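Local atomic coordinates of chemotaxis signal transduction protein (Thermoanaerobacter tengcongensis, PDB entry 2QDL), a protein that acts as a scaffolding protein of bacterial chemotaxis, probably coupling the chemoreceptors to the histidine kinase CheA. Residues D30-V35 / I85-G90; I14-L19 / E102-D107; P113-T118 / E126-T131; I64-R69 / A93-D98. All coordinates share one frame; numbering follows the deposited sequence.

Contact 4 is the most deeply buried of the four and lies nearest the centre of the chain; contacts 1, 2 and 3 are only partly buried, and contact 3 lies furthest out. Contacts 2 and 4 share the long strand 91-106, which pairs antiparallel with 12-19 in the one and parallel with 59-65 in the other. Contact 1 joins strand 33-36 to 82-88, a neighbour of 91-106, and bonds directly to contact 4 through Val86 and Ala93. Backbone hydrogen bonds carry contacts 1, 2 and 4, with a bulge and a water in the first and a salt bridge and a water in the last, whereas contact 3 is purely van der Waals packing of prolines and a threonine on an isoleucine.

Contact 1: residues D30-V35 / I85-G90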
loop_
_atom_site.group_PDB
_atom_site.type_symbol
_atom_site.label_atom_id
_atom_site.label_comp_id
_atom_site.label_asym_id
_atom_site.label_seq_id
_atom_site.Cartn_x
_atom_site.Cartn_y
_atom_site.Cartn_z
ATOM N N ASP A 30 -8.736 4.093 1.542
ATOM C CA ASP A 30 -7.367 4.621 1.502
ATOM C C ASP A 30 -6.749 4.674 0.113
ATOM O O ASP A 30 -5.679 5.271 -0.064
ATOM C CB ASP A 30 -6.462 3.816 2.459
ATOM C CG ASP A 30 -6.957 3.897 3.898
ATOM O OD1 ASP A 30 -7.169 5.004 4.401
ATOM O OD2 ASP A 30 -7.228 2.864 4.508
ATOM N N VAL A 31 -7.413 4.044 -0.861
ATOM C CA VAL A 31 -6.975 4.040 -2.261
ATOM C C VAL A 31 -7.624 5.210 -3.046
ATOM O O VAL A 31 -8.776 5.118 -3.486
ATOM C CB VAL A 31 -7.286 2.656 -2.945
ATOM C CG1 VAL A 31 -6.947 2.683 -4.466
ATOM C CG2 VAL A 31 -6.534 1.505 -2.237
ATOM N N HIS A 32 -6.890 6.306 -3.224
ATOM C CA HIS A 32 -7.405 7.508 -3.900
ATOM C C HIS A 32 -7.483 7.305 -5.418
ATOM O O HIS A 32 -8.417 7.743 -6.084
ATOM C CB HIS A 32 -6.562 8.744 -3.553
ATOM C CG HIS A 32 -6.738 9.228 -2.137
ATOM N ND1 HIS A 32 -6.540 8.419 -1.031
ATOM C CD2 HIS A 32 -7.081 10.447 -1.648
ATOM C CE1 HIS A 32 -6.769 9.115 0.069
ATOM N NE2 HIS A 32 -7.106 10.342 -0.279
ATOM N N GLU A 33 -6.481 6.646 -5.957
ATOM C CA GLU A 33 -6.460 6.289 -7.350
ATOM C C GLU A 33 -5.345 5.282 -7.603
ATOM O O GLU A 33 -4.545 4.977 -6.714
ATOM C CB GLU A 33 -6.384 7.535 -8.286
ATOM C CG GLU A 33 -5.116 8.290 -8.353
ATOM C CD GLU A 33 -5.247 9.634 -9.089
ATOM O OE1 GLU A 33 -5.434 10.648 -8.400
ATOM O OE2 GLU A 33 -5.148 9.677 -10.336
ATOM N N VAL A 34 -5.347 4.740 -8.810
ATOM C CA VAL A 34 -4.372 3.779 -9.223
ATOM C C VAL A 34 -3.875 4.228 -10.593
ATOM O O VAL A 34 -4.662 4.308 -11.552
ATOM C CB VAL A 34 -4.987 2.372 -9.369
ATOM C CG1 VAL A 34 -3.904 1.383 -9.735
ATOM C CG2 VAL A 34 -5.708 1.931 -8.079
ATOM N N VAL A 35 -2.583 4.520 -10.682
ATOM C CA VAL A 35 -1.969 4.934 -11.955
ATOM C C VAL A 35 -1.012 3.850 -12.446
ATOM O O VAL A 35 -0.589 3.014 -11.673
ATOM C CB VAL A 35 -1.247 6.336 -11.843
ATOM C CG1 VAL A 35 -2.227 7.438 -11.360
ATOM C CG2 VAL A 35 -0.097 6.286 -10.923
ATOM N N ILE A 85 -2.156 5.451 -5.451
ATOM C CA ILE A 85 -2.060 6.755 -4.799
ATOM C C ILE A 85 -2.818 6.727 -3.490
ATOM O O ILE A 85 -4.021 6.431 -3.439
ATOM C CB ILE A 85 -2.548 7.907 -5.692
ATOM C CG1 ILE A 85 -1.929 7.823 -7.099
ATOM C CG2 ILE A 85 -2.362 9.307 -5.005
ATOM C CD1 ILE A 85 -0.419 7.870 -7.156
ATOM N N VAL A 86 -2.089 7.014 -2.422
ATOM C CA VAL A 86 -2.655 7.074 -1.084
ATOM C C VAL A 86 -2.359 8.479 -0.470
ATOM O O VAL A 86 -1.786 9.355 -1.121
ATOM C CB VAL A 86 -2.096 5.906 -0.180
ATOM C CG1 VAL A 86 -2.352 4.529 -0.834
ATOM C CG2 VAL A 86 -0.603 6.104 0.119
ATOM N N GLU A 87 -2.767 8.675 0.775
ATOM C CA GLU A 87 -2.522 9.923 1.495
ATOM C C GLU A 87 -1.968 9.558 2.853
ATOM O O GLU A 87 -2.528 8.730 3.533
ATOM C CB GLU A 87 -3.812 10.723 1.653
ATOM C CG GLU A 87 -3.617 11.992 2.428
ATOM C CD GLU A 87 -4.936 12.669 2.809
ATOM O OE1 GLU A 87 -5.632 12.244 3.777
ATOM O OE2 GLU A 87 -5.258 13.652 2.131
ATOM N N ILE A 88 -0.819 10.115 3.187
ATOM C CA ILE A 88 -0.127 9.819 4.417
ATOM C C ILE A 88 0.181 11.177 5.024
ATOM O O ILE A 88 0.859 12.017 4.401
ATOM C CB ILE A 88 1.184 9.031 4.182
ATOM C CG1 ILE A 88 0.904 7.683 3.509
ATOM C CG2 ILE A 88 1.944 8.837 5.492
ATOM C CD1 ILE A 88 2.163 6.966 3.138
ATOM N N LEU A 89 -0.382 11.386 6.211
ATOM C CA LEU A 89 -0.281 12.622 6.966
ATOM C C LEU A 89 -0.681 13.811 6.099
ATOM O O LEU A 89 0.030 14.813 6.034
ATOM C CB LEU A 89 1.143 12.756 7.559
ATOM C CG LEU A 89 1.535 11.726 8.631
ATOM C CD1 LEU A 89 2.981 11.893 8.974
ATOM C CD2 LEU A 89 0.667 11.858 9.891
ATOM N N GLY A 90 -1.811 13.667 5.406
ATOM C CA GLY A 90 -2.351 14.732 4.563
ATOM C C GLY A 90 -1.576 15.032 3.292
ATOM O O GLY A 90 -1.840 16.032 2.638
HETATM O O HOH W 1 -4.862 7.040 1.849
#
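The backbone oxygen of Asp30 is gripped by a water and by a ring while it lies against the CG1 methyl of Val86. The water donates to it, with 2.7 Å from water O to Asp30 O, and accepts the N-H of Glu87 at 2.9 Å from Glu87 N, tying the two backbones together beyond their direct pairing. The second grip is a weak bond within the loop: His32 ND1 donates from the ring edge, in plane, to Asp30 O at 3.4 Å, which would help fix the ring's rotation. The imidazole also leans on the side chain of this same Glu87, its CE1 3.7 Å from Glu87 CB and its plane 49° from the Glu87 carboxylate. Next to it, two residues, His32 and Glu33, are set against the single Ile85, a classic beta bulge. His32 N gives its hydrogen to Ile85 O at 2.9 Å, and Ile85 N gives its own to Glu33 O at 2.7 Å. Glu33 CG sits between its backbone N and carbonyl carbon (chi1 72°), which lays it beside Ile85, CG to CG1 3.5 Å, the two side chains pointing the same way. The carboxylate beyond makes a salt bridge with Arg57. Further along, Val35 CG2 meets Ile85 CD1 at 4.1 Å. The bulge thus lies where strand 33-36 joins strand 82-88; from strand 50-56, Leu56 packs on Glu33 and Val35, and Ile54 on Ile85, and strand 82-88 pairs in turn with 91-106 through Val86 and Ala93.

Contact 2: residues I14-L19 / E102-D107; sequences IVVFSL and EVIPID
Ile14 and Ile104 form an antiparallel hydrogen-bonded pair in a curled, mostly antiparallel sheet, consistent with one of the beta-barrels from which CheW-like domains are built. The pair satisfies both of its residues: Ile14 N donates to Ile104 O at 2.8 Å with an N-H...O angle of 169°, and Ile104 N returns the bond to Ile14 O at 2.9 Å. Ile14 O also receives a CA-H...O contact, Val103 CA standing 3.3 Å from it. Further on, Val16 N donates to Glu102 O at 2.9 Å, with 176° at the hydrogen, and Val16 has a further backbone bond with His101. Val15, between them, turns its backbone bonds outward to Leu26 of strand 22-27, so strand 12-19 is held along both edges. Val15 and Val103 are a non-hydrogen-bonded pair, and their CG2 methyls touch only loosely, at 4.4 Å. The other face of the sheet is more closely packed. There the Val16 side chain passes at an angle over that of Ile104, CG2 to CG1 3.8 Å, and the aliphatic part of Glu102 lies against Val16, CG to CB 4.0 Å. Ile136 of strand 134-139 covers both Val16 and Ile104. At the end of strand 91-106, Ile106 holds CG1 between its backbone N and carbonyl carbon (chi1 66°), against Ile14 CG1, and the CD1 methyl beyond it reaches that same Ile14 CG1 at 3.6 Å.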
loop_
_atom_site.group_PDB
_atom_site.type_symbol
_atom_site.label_atom_id
_atom_site.label_comp_id
_atom_site.label_asym_id
_atom_site.label_seq_id
_atom_site.Cartn_x
_atom_site.Cartn_y
_atom_site.Cartn_z
ATOM N N ILE A 14 -11.627 -4.461 0.644
ATOM C CA ILE A 14 -10.172 -4.424 0.544
ATOM C C ILE A 14 -9.729 -4.589 -0.916
ATOM O O ILE A 14 -10.164 -5.505 -1.610
ATOM C CB ILE A 14 -9.486 -5.527 1.416
ATOM C CG1 ILE A 14 -9.943 -5.461 2.877
ATOM C CG2 ILE A 14 -8.002 -5.392 1.333
ATOM C CD1 ILE A 14 -9.815 -4.111 3.501
ATOM N N VAL A 15 -8.888 -3.668 -1.374
ATOM C CA VAL A 15 -8.165 -3.798 -2.644
ATOM C C VAL A 15 -6.951 -4.663 -2.376
ATOM O O VAL A 15 -6.105 -4.336 -1.509
ATOM C CB VAL A 15 -7.715 -2.407 -3.166
ATOM C CG1 VAL A 15 -7.034 -2.512 -4.509
ATOM C CG2 VAL A 15 -8.926 -1.479 -3.246
ATOM N N VAL A 16 -6.900 -5.780 -3.103
ATOM C CA VAL A 16 -5.870 -6.790 -2.950
ATOM C C VAL A 16 -4.906 -6.671 -4.124
ATOM O O VAL A 16 -5.312 -6.605 -5.297
ATOM C CB VAL A 16 -6.467 -8.237 -2.837
ATOM C CG1 VAL A 16 -5.360 -9.292 -2.665
ATOM C CG2 VAL A 16 -7.427 -8.335 -1.668
ATOM N N PHE A 17 -3.627 -6.606 -3.791
ATOM C CA PHE A 17 -2.578 -6.478 -4.749
ATOM C C PHE A 17 -1.472 -7.439 -4.370
ATOM O O PHE A 17 -1.386 -7.905 -3.236
ATOM C CB PHE A 17 -2.067 -5.020 -4.832
ATOM C CG PHE A 17 -1.751 -4.371 -3.479
ATOM C CD1 PHE A 17 -0.460 -4.411 -2.953
ATOM C CD2 PHE A 17 -2.742 -3.724 -2.754
ATOM C CE1 PHE A 17 -0.165 -3.776 -1.717
ATOM C CE2 PHE A 17 -2.468 -3.099 -1.532
ATOM C CZ PHE A 17 -1.188 -3.120 -1.014
ATOM N N SER A 18 -0.602 -7.763 -5.316
ATOM C CA SER A 18 0.417 -8.721 -4.977
ATOM C C SER A 18 1.786 -8.056 -5.002
ATOM O O SER A 18 1.983 -7.069 -5.690
ATOM C CB SER A 18 0.334 -9.948 -5.884
ATOM O OG SER A 18 0.470 -9.580 -7.230
ATOM N N LEU A 19 2.685 -8.580 -4.174
ATOM C CA LEU A 19 4.106 -8.217 -4.185
ATOM C C LEU A 19 4.869 -9.548 -4.226
ATOM O O LEU A 19 4.806 -10.308 -3.270
ATOM C CB LEU A 19 4.507 -7.412 -2.941
ATOM C CG LEU A 19 3.858 -6.029 -2.750
ATOM C CD1 LEU A 19 4.267 -5.451 -1.389
ATOM C CD2 LEU A 19 4.231 -5.098 -3.903
ATOM N N GLU A 102 -7.983 -8.055 -7.043
ATOM C CA GLU A 102 -9.401 -8.046 -6.724
ATOM C C GLU A 102 -9.765 -7.002 -5.694
ATOM O O GLU A 102 -8.891 -6.335 -5.130
ATOM C CB GLU A 102 -9.871 -9.444 -6.282
ATOM C CG GLU A 102 -9.299 -9.966 -5.003
ATOM C CD GLU A 102 -9.577 -11.465 -4.803
ATOM O OE1 GLU A 102 -10.623 -11.969 -5.255
ATOM O OE2 GLU A 102 -8.734 -12.137 -4.180
ATOM N N VAL A 103 -11.068 -6.846 -5.511
ATOM C CA VAL A 103 -11.664 -6.013 -4.504
ATOM C C VAL A 103 -12.621 -6.927 -3.738
ATOM O O VAL A 103 -13.639 -7.374 -4.271
ATOM C CB VAL A 103 -12.443 -4.796 -5.091
ATOM C CG1 VAL A 103 -13.076 -3.984 -3.974
ATOM C CG2 VAL A 103 -11.522 -3.904 -5.922
ATOM N N ILE A 104 -12.268 -7.225 -2.492
ATOM C CA ILE A 104 -13.072 -8.148 -1.705
ATOM C C ILE A 104 -13.741 -7.531 -0.470
ATOM O O ILE A 104 -13.138 -6.732 0.217
ATOM C CB ILE A 104 -12.291 -9.433 -1.319
ATOM C CG1 ILE A 104 -11.012 -9.117 -0.573
ATOM C CG2 ILE A 104 -11.996 -10.269 -2.576
ATOM C CD1 ILE A 104 -10.349 -10.370 -0.122
ATOM N N PRO A 105 -15.000 -7.935 -0.208
ATOM C CA PRO A 105 -15.721 -7.545 0.996
ATOM C C PRO A 105 -15.313 -8.442 2.145
ATOM O O PRO A 105 -15.112 -9.640 1.958
ATOM C CB PRO A 105 -17.177 -7.813 0.624
ATOM C CG PRO A 105 -17.091 -9.024 -0.298
ATOM C CD PRO A 105 -15.803 -8.833 -1.074
ATOM N N ILE A 106 -15.169 -7.875 3.330
ATOM C CA ILE A 106 -14.783 -8.685 4.473
ATOM C C ILE A 106 -15.376 -8.135 5.743
ATOM O O ILE A 106 -15.593 -6.919 5.876
ATOM C CB ILE A 106 -13.229 -8.823 4.642
ATOM C CG1 ILE A 106 -12.594 -7.477 4.973
ATOM C CG2 ILE A 106 -12.592 -9.395 3.377
ATOM C CD1 ILE A 106 -11.189 -7.625 5.517
ATOM N N ASP A 107 -15.602 -9.022 6.696
ATOM C CA ASP A 107 -15.974 -8.596 8.049
ATOM C C ASP A 107 -14.743 -8.006 8.762
ATOM O O ASP A 107 -13.749 -8.689 8.999
ATOM C CB ASP A 107 -16.496 -9.792 8.825
ATOM C CG ASP A 107 -17.211 -9.414 10.097
ATOM O OD1 ASP A 107 -16.997 -8.299 10.684
ATOM O OD2 ASP A 107 -18.018 -10.281 10.505
#

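Contact 3: residues P113-T118 / E126-T131; sequences PPPPVT and EGIAKT
Ile128 turns CG1 beside its own backbone N and anti to the carbonyl carbon (chi1 -42°), and a chi2 of -133°, away from the staggered values, swings CD1 in among Pro114, Pro115 and Thr118. Thr118 meets it with OG1 anti to the backbone N (chi1 -179°), and the two side chains run alongside in opposing senses, OG1 to Ile128 CD1 3.9 Å. Pro114 offers CA and CB: Pro114 CA lies 3.9 Å from Ile128 CG1, and Pro114 CB 4.2 Å from Ile128 CD1. The next ring adds its CD, with Pro115 CD 4.3 Å from Ile128 CD1. Pro114 CD also lies 4.2 Å from Glu126 O. No hydrogen bond joins the two segments, and the prolines have no N-H to give; Pro113 to Pro115 run extended, with the backbone torsions of a polyproline II helix, and pack by shape alone. An alanine in place of Ile128 would lose CG1 and CD1 and would probably leave a gap beside Pro114, Pro115 and Thr118, the loop less firmly seated on the strand. The contact lies at the corner the chain turns at Glu126: Glu126 and Gly127 form a classic beta bulge opposite Ile138, Ile128 also packs on Met135 and Ile137 of strand 134-139, and its backbone bonds to Glu112, just before the prolines.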
loop_
_atom_site.group_PDB
_atom_site.type_symbol
_atom_site.label_atom_id
_atom_site.label_comp_id
_atom_site.label_asym_id
_atom_site.label_seq_id
_atom_site.Cartn_x
_atom_site.Cartn_y
_atom_site.Cartn_z
ATOM N N PRO A 113 -4.994 -8.907 14.870
ATOM C CA PRO A 113 -3.780 -8.123 15.102
ATOM C C PRO A 113 -2.607 -8.992 14.685
ATOM O O PRO A 113 -2.702 -10.208 14.803
ATOM C CB PRO A 113 -3.787 -7.912 16.626
ATOM C CG PRO A 113 -4.596 -9.103 17.169
ATOM C CD PRO A 113 -5.676 -9.267 16.132
ATOM N N PRO A 114 -1.507 -8.399 14.176
ATOM C CA PRO A 114 -0.414 -9.285 13.796
ATOM C C PRO A 114 0.278 -9.886 15.029
ATOM O O PRO A 114 0.289 -9.251 16.080
ATOM C CB PRO A 114 0.556 -8.346 13.075
ATOM C CG PRO A 114 0.303 -7.002 13.711
ATOM C CD PRO A 114 -1.170 -6.976 13.971
ATOM N N PRO A 115 0.876 -11.082 14.895
ATOM C CA PRO A 115 1.750 -11.508 16.001
ATOM C C PRO A 115 2.966 -10.547 16.049
ATOM O O PRO A 115 3.147 -9.769 15.111
ATOM C CB PRO A 115 2.186 -12.921 15.596
ATOM C CG PRO A 115 1.974 -12.989 14.113
ATOM C CD PRO A 115 0.841 -12.056 13.784
ATOM N N PRO A 116 3.781 -10.606 17.128
ATOM C CA PRO A 116 4.921 -9.692 17.306
ATOM C C PRO A 116 5.877 -9.658 16.114
ATOM O O PRO A 116 6.370 -8.588 15.753
ATOM C CB PRO A 116 5.629 -10.264 18.540
ATOM C CG PRO A 116 4.519 -10.918 19.310
ATOM C CD PRO A 116 3.661 -11.550 18.259
ATOM N N VAL A 117 6.128 -10.831 15.530
ATOM C CA VAL A 117 6.999 -10.980 14.377
ATOM C C VAL A 117 6.263 -11.747 13.272
ATOM O O VAL A 117 5.826 -12.892 13.474
ATOM C CB VAL A 117 8.368 -11.671 14.735
ATOM C CG1 VAL A 117 9.321 -11.607 13.562
ATOM C CG2 VAL A 117 9.017 -11.002 15.942
ATOM N N THR A 118 6.115 -11.126 12.105
ATOM C CA THR A 118 5.321 -11.745 11.030
ATOM C C THR A 118 6.014 -11.598 9.674
ATOM O O THR A 118 7.230 -11.398 9.621
ATOM C CB THR A 118 3.819 -11.226 11.030
ATOM O OG1 THR A 118 3.085 -11.879 9.981
ATOM C CG2 THR A 118 3.718 -9.709 10.863
ATOM N N GLU A 126 -1.289 -3.219 9.608
ATOM C CA GLU A 126 -2.483 -2.786 10.361
ATOM C C GLU A 126 -3.174 -4.002 11.002
ATOM O O GLU A 126 -3.555 -3.988 12.177
ATOM C CB GLU A 126 -3.467 -2.036 9.454
ATOM C CG GLU A 126 -4.844 -1.765 10.114
ATOM C CD GLU A 126 -5.759 -0.970 9.224
ATOM O OE1 GLU A 126 -5.332 0.110 8.738
ATOM O OE2 GLU A 126 -6.900 -1.428 8.991
ATOM N N GLY A 127 -3.349 -5.057 10.212
ATOM C CA GLY A 127 -4.006 -6.243 10.701
ATOM C C GLY A 127 -3.846 -7.328 9.666
ATOM O O GLY A 127 -3.304 -7.095 8.583
ATOM N N ILE A 128 -4.313 -8.520 10.010
ATOM C CA ILE A 128 -4.210 -9.650 9.109
ATOM C C ILE A 128 -5.611 -10.194 8.839
ATOM O O ILE A 128 -6.318 -10.584 9.756
ATOM C CB ILE A 128 -3.289 -10.785 9.675
ATOM C CG1 ILE A 128 -2.013 -10.192 10.326
ATOM C CG2 ILE A 128 -3.091 -11.889 8.607
ATOM C CD1 ILE A 128 -0.705 -10.835 9.959
ATOM N N ALA A 129 -5.970 -10.198 7.569
ATOM C CA ALA A 129 -7.222 -10.730 7.080
ATOM C C ALA A 129 -6.949 -12.071 6.403
ATOM O O ALA A 129 -5.814 -12.404 6.054
ATOM C CB ALA A 129 -7.849 -9.739 6.099
ATOM N N LYS A 130 -7.982 -12.873 6.226
ATOM C CA LYS A 130 -7.765 -14.199 5.633
ATOM C C LYS A 130 -8.793 -14.535 4.546
ATOM O O LYS A 130 -10.000 -14.652 4.817
ATOM C CB LYS A 130 -7.677 -15.275 6.731
ATOM C CG LYS A 130 -6.599 -14.993 7.833
ATOM C CD LYS A 130 -6.135 -16.272 8.512
ATOM C CE LYS A 130 -7.339 -17.205 8.812
ATOM N NZ LYS A 130 -6.974 -18.635 9.107
ATOM N N THR A 131 -8.307 -14.673 3.314
ATOM C CA THR A 131 -9.192 -14.786 2.153
ATOM C C THR A 131 -8.849 -15.970 1.271
ATOM O O THR A 131 -7.663 -16.243 1.056
ATOM C CB THR A 131 -9.114 -13.513 1.302
ATOM O OG1 THR A 131 -9.786 -12.451 2.001
ATOM C CG2 THR A 131 -9.739 -13.729 -0.113
#

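Contact 4: residues I64-R69 / A93-D98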
loop_
_atom_site.group_PDB
_atom_site.type_symbol
_atom_site.label_atom_id
_atom_site.label_comp_id
_atom_site.label_asym_id
_atom_site.label_seq_id
_atom_site.Cartn_x
_atom_site.Cartn_y
_atom_site.Cartn_z
ATOM N N ILE A 64 7.136 4.936 -3.308
ATOM C CA ILE A 64 7.900 3.941 -2.569
ATOM C C ILE A 64 7.756 2.582 -3.256
ATOM O O ILE A 64 6.669 2.201 -3.735
ATOM C CB ILE A 64 7.435 3.885 -1.070
ATOM C CG1 ILE A 64 8.141 2.788 -0.289
ATOM C CG2 ILE A 64 5.973 3.585 -0.966
ATOM C CD1 ILE A 64 8.116 3.050 1.213
ATOM N N ASP A 65 8.878 1.870 -3.307
ATOM C CA ASP A 65 8.904 0.484 -3.694
ATOM C C ASP A 65 8.738 -0.303 -2.405
ATOM O O ASP A 65 9.642 -0.315 -1.569
ATOM C CB ASP A 65 10.205 0.134 -4.463
ATOM C CG ASP A 65 10.253 -1.357 -4.893
ATOM O OD1 ASP A 65 9.932 -2.238 -4.060
ATOM O OD2 ASP A 65 10.638 -1.653 -6.033
ATOM N N LEU A 66 7.551 -0.902 -2.222
ATOM C CA LEU A 66 7.203 -1.671 -1.004
ATOM C C LEU A 66 8.082 -2.896 -0.771
ATOM O O LEU A 66 8.374 -3.236 0.372
ATOM C CB LEU A 66 5.718 -2.094 -1.012
ATOM C CG LEU A 66 4.672 -0.974 -1.044
ATOM C CD1 LEU A 66 3.260 -1.566 -1.098
ATOM C CD2 LEU A 66 4.820 -0.027 0.174
ATOM N N LYS A 67 8.493 -3.575 -1.837
ATOM C CA LYS A 67 9.392 -4.736 -1.709
ATOM C C LYS A 67 10.716 -4.339 -1.088
ATOM O O LYS A 67 11.218 -5.057 -0.223
ATOM C CB LYS A 67 9.636 -5.403 -3.048
ATOM C CG LYS A 67 8.396 -6.051 -3.675
ATOM C CD LYS A 67 8.739 -6.498 -5.080
ATOM C CE LYS A 67 7.493 -6.604 -5.917
ATOM N NZ LYS A 67 7.786 -6.807 -7.364
ATOM N N LYS A 68 11.242 -3.175 -1.489
ATOM C CA LYS A 68 12.480 -2.638 -0.926
ATOM C C LYS A 68 12.267 -2.133 0.503
ATOM O O LYS A 68 13.134 -2.305 1.382
ATOM C CB LYS A 68 13.021 -1.516 -1.803
ATOM C CG LYS A 68 13.317 -1.938 -3.204
ATOM C CD LYS A 68 13.974 -0.785 -3.997
ATOM C CE LYS A 68 14.129 -1.187 -5.432
ATOM N NZ LYS A 68 14.717 -0.085 -6.189
ATOM N N ARG A 69 11.103 -1.544 0.745
ATOM C CA ARG A 69 10.735 -1.127 2.099
ATOM C C ARG A 69 10.559 -2.315 3.064
ATOM O O ARG A 69 11.013 -2.253 4.218
ATOM C CB ARG A 69 9.458 -0.268 2.054
ATOM C CG ARG A 69 9.087 0.384 3.354
ATOM C CD ARG A 69 10.300 1.153 3.926
ATOM N NE ARG A 69 9.950 2.256 4.819
ATOM C CZ ARG A 69 10.730 2.662 5.817
ATOM N NH1 ARG A 69 11.884 2.062 6.043
ATOM N NH2 ARG A 69 10.366 3.674 6.580
ATOM N N ALA A 93 1.045 10.154 -1.681
ATOM C CA ALA A 93 2.162 9.228 -1.837
ATOM C C ALA A 93 1.742 8.123 -2.802
ATOM O O ALA A 93 0.537 7.897 -3.002
ATOM C CB ALA A 93 2.582 8.664 -0.465
ATOM N N GLY A 94 2.727 7.488 -3.445
ATOM C CA GLY A 94 2.501 6.393 -4.371
ATOM C C GLY A 94 3.175 5.120 -3.876
ATOM O O GLY A 94 4.310 5.144 -3.379
ATOM N N LEU A 95 2.461 4.007 -3.979
ATOM C CA LEU A 95 2.990 2.696 -3.593
ATOM C C LEU A 95 2.982 1.825 -4.845
ATOM O O LEU A 95 1.933 1.665 -5.490
ATOM C CB LEU A 95 2.130 2.055 -2.494
ATOM C CG LEU A 95 1.657 2.892 -1.286
ATOM C CD1 LEU A 95 0.872 2.021 -0.340
ATOM C CD2 LEU A 95 2.820 3.487 -0.545
ATOM N N ILE A 96 4.158 1.288 -5.187
ATOM C CA ILE A 96 4.297 0.351 -6.302
ATOM C C ILE A 96 3.751 -1.002 -5.892
ATOM O O ILE A 96 4.027 -1.505 -4.800
ATOM C CB ILE A 96 5.781 0.231 -6.786
ATOM C CG1 ILE A 96 6.288 1.583 -7.287
ATOM C CG2 ILE A 96 5.956 -0.863 -7.888
ATOM C CD1 ILE A 96 7.787 1.645 -7.391
ATOM N N VAL A 97 2.951 -1.577 -6.789
ATOM C CA VAL A 97 2.385 -2.924 -6.614
ATOM C C VAL A 97 2.510 -3.682 -7.949
ATOM O O VAL A 97 2.468 -3.065 -9.003
ATOM C CB VAL A 97 0.884 -2.886 -6.110
ATOM C CG1 VAL A 97 0.739 -2.041 -4.867
ATOM C CG2 VAL A 97 -0.085 -2.364 -7.188
ATOM N N ASP A 98 2.627 -5.006 -7.896
ATOM C CA ASP A 98 2.712 -5.835 -9.102
ATOM C C ASP A 98 1.389 -5.924 -9.848
ATOM O O ASP A 98 1.382 -6.099 -11.045
ATOM C CB ASP A 98 3.219 -7.270 -8.789
ATOM C CG ASP A 98 4.641 -7.283 -8.285
ATOM O OD1 ASP A 98 5.377 -6.323 -8.575
ATOM O OD2 ASP A 98 5.028 -8.263 -7.624
HETATM O O HOH W 2 6.391 -2.394 -4.304
#
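A parallel strand pair running into a capped helix is the element here, with Ile64 paired to Leu95 just before helix 66-70. Ile64 N donates to Gly94 O at 2.8 Å, and Ile64 O takes the N-H of Ile96, O to N 3.0 Å. Past this point the chain turns into the helix and a water takes over: water O lies 2.6 Å from Ile96 O, to which it donates, and 2.8 Å from Leu66 N, from which it accepts a weak bond. Leu66 CD1 packs across Leu95 CB at 4.0 Å, and Leu66 also touches Phe17 and Leu19 of strand 12-19. The polar link lies one residue on. Lys67, an extended chain beyond CG, meets Asp98 at about a right angle in a salt bridge, its NZ 2.7 Å from Asp98 OD1, on that oxygen's syn lone pair, with a weak second bond from NZ to Asp98 OD2 at 3.1 Å. Arg75 O also holds this NZ, and Ala20 N donates to OD2, so a buried charge pair is tied to two further loops. An alanine in place of Asp98 would probably leave the Lys67 ammonium without its counter-charge and the Ala20 N-H without its acceptor. Asp65 CG, anti to the backbone N (chi1 -180°), holds the carboxylate where OD1 can accept Lys68 N at 3.0 Å from above the carboxylate plane, the capping bond of an aspartate N-cap at a strand-to-helix junction.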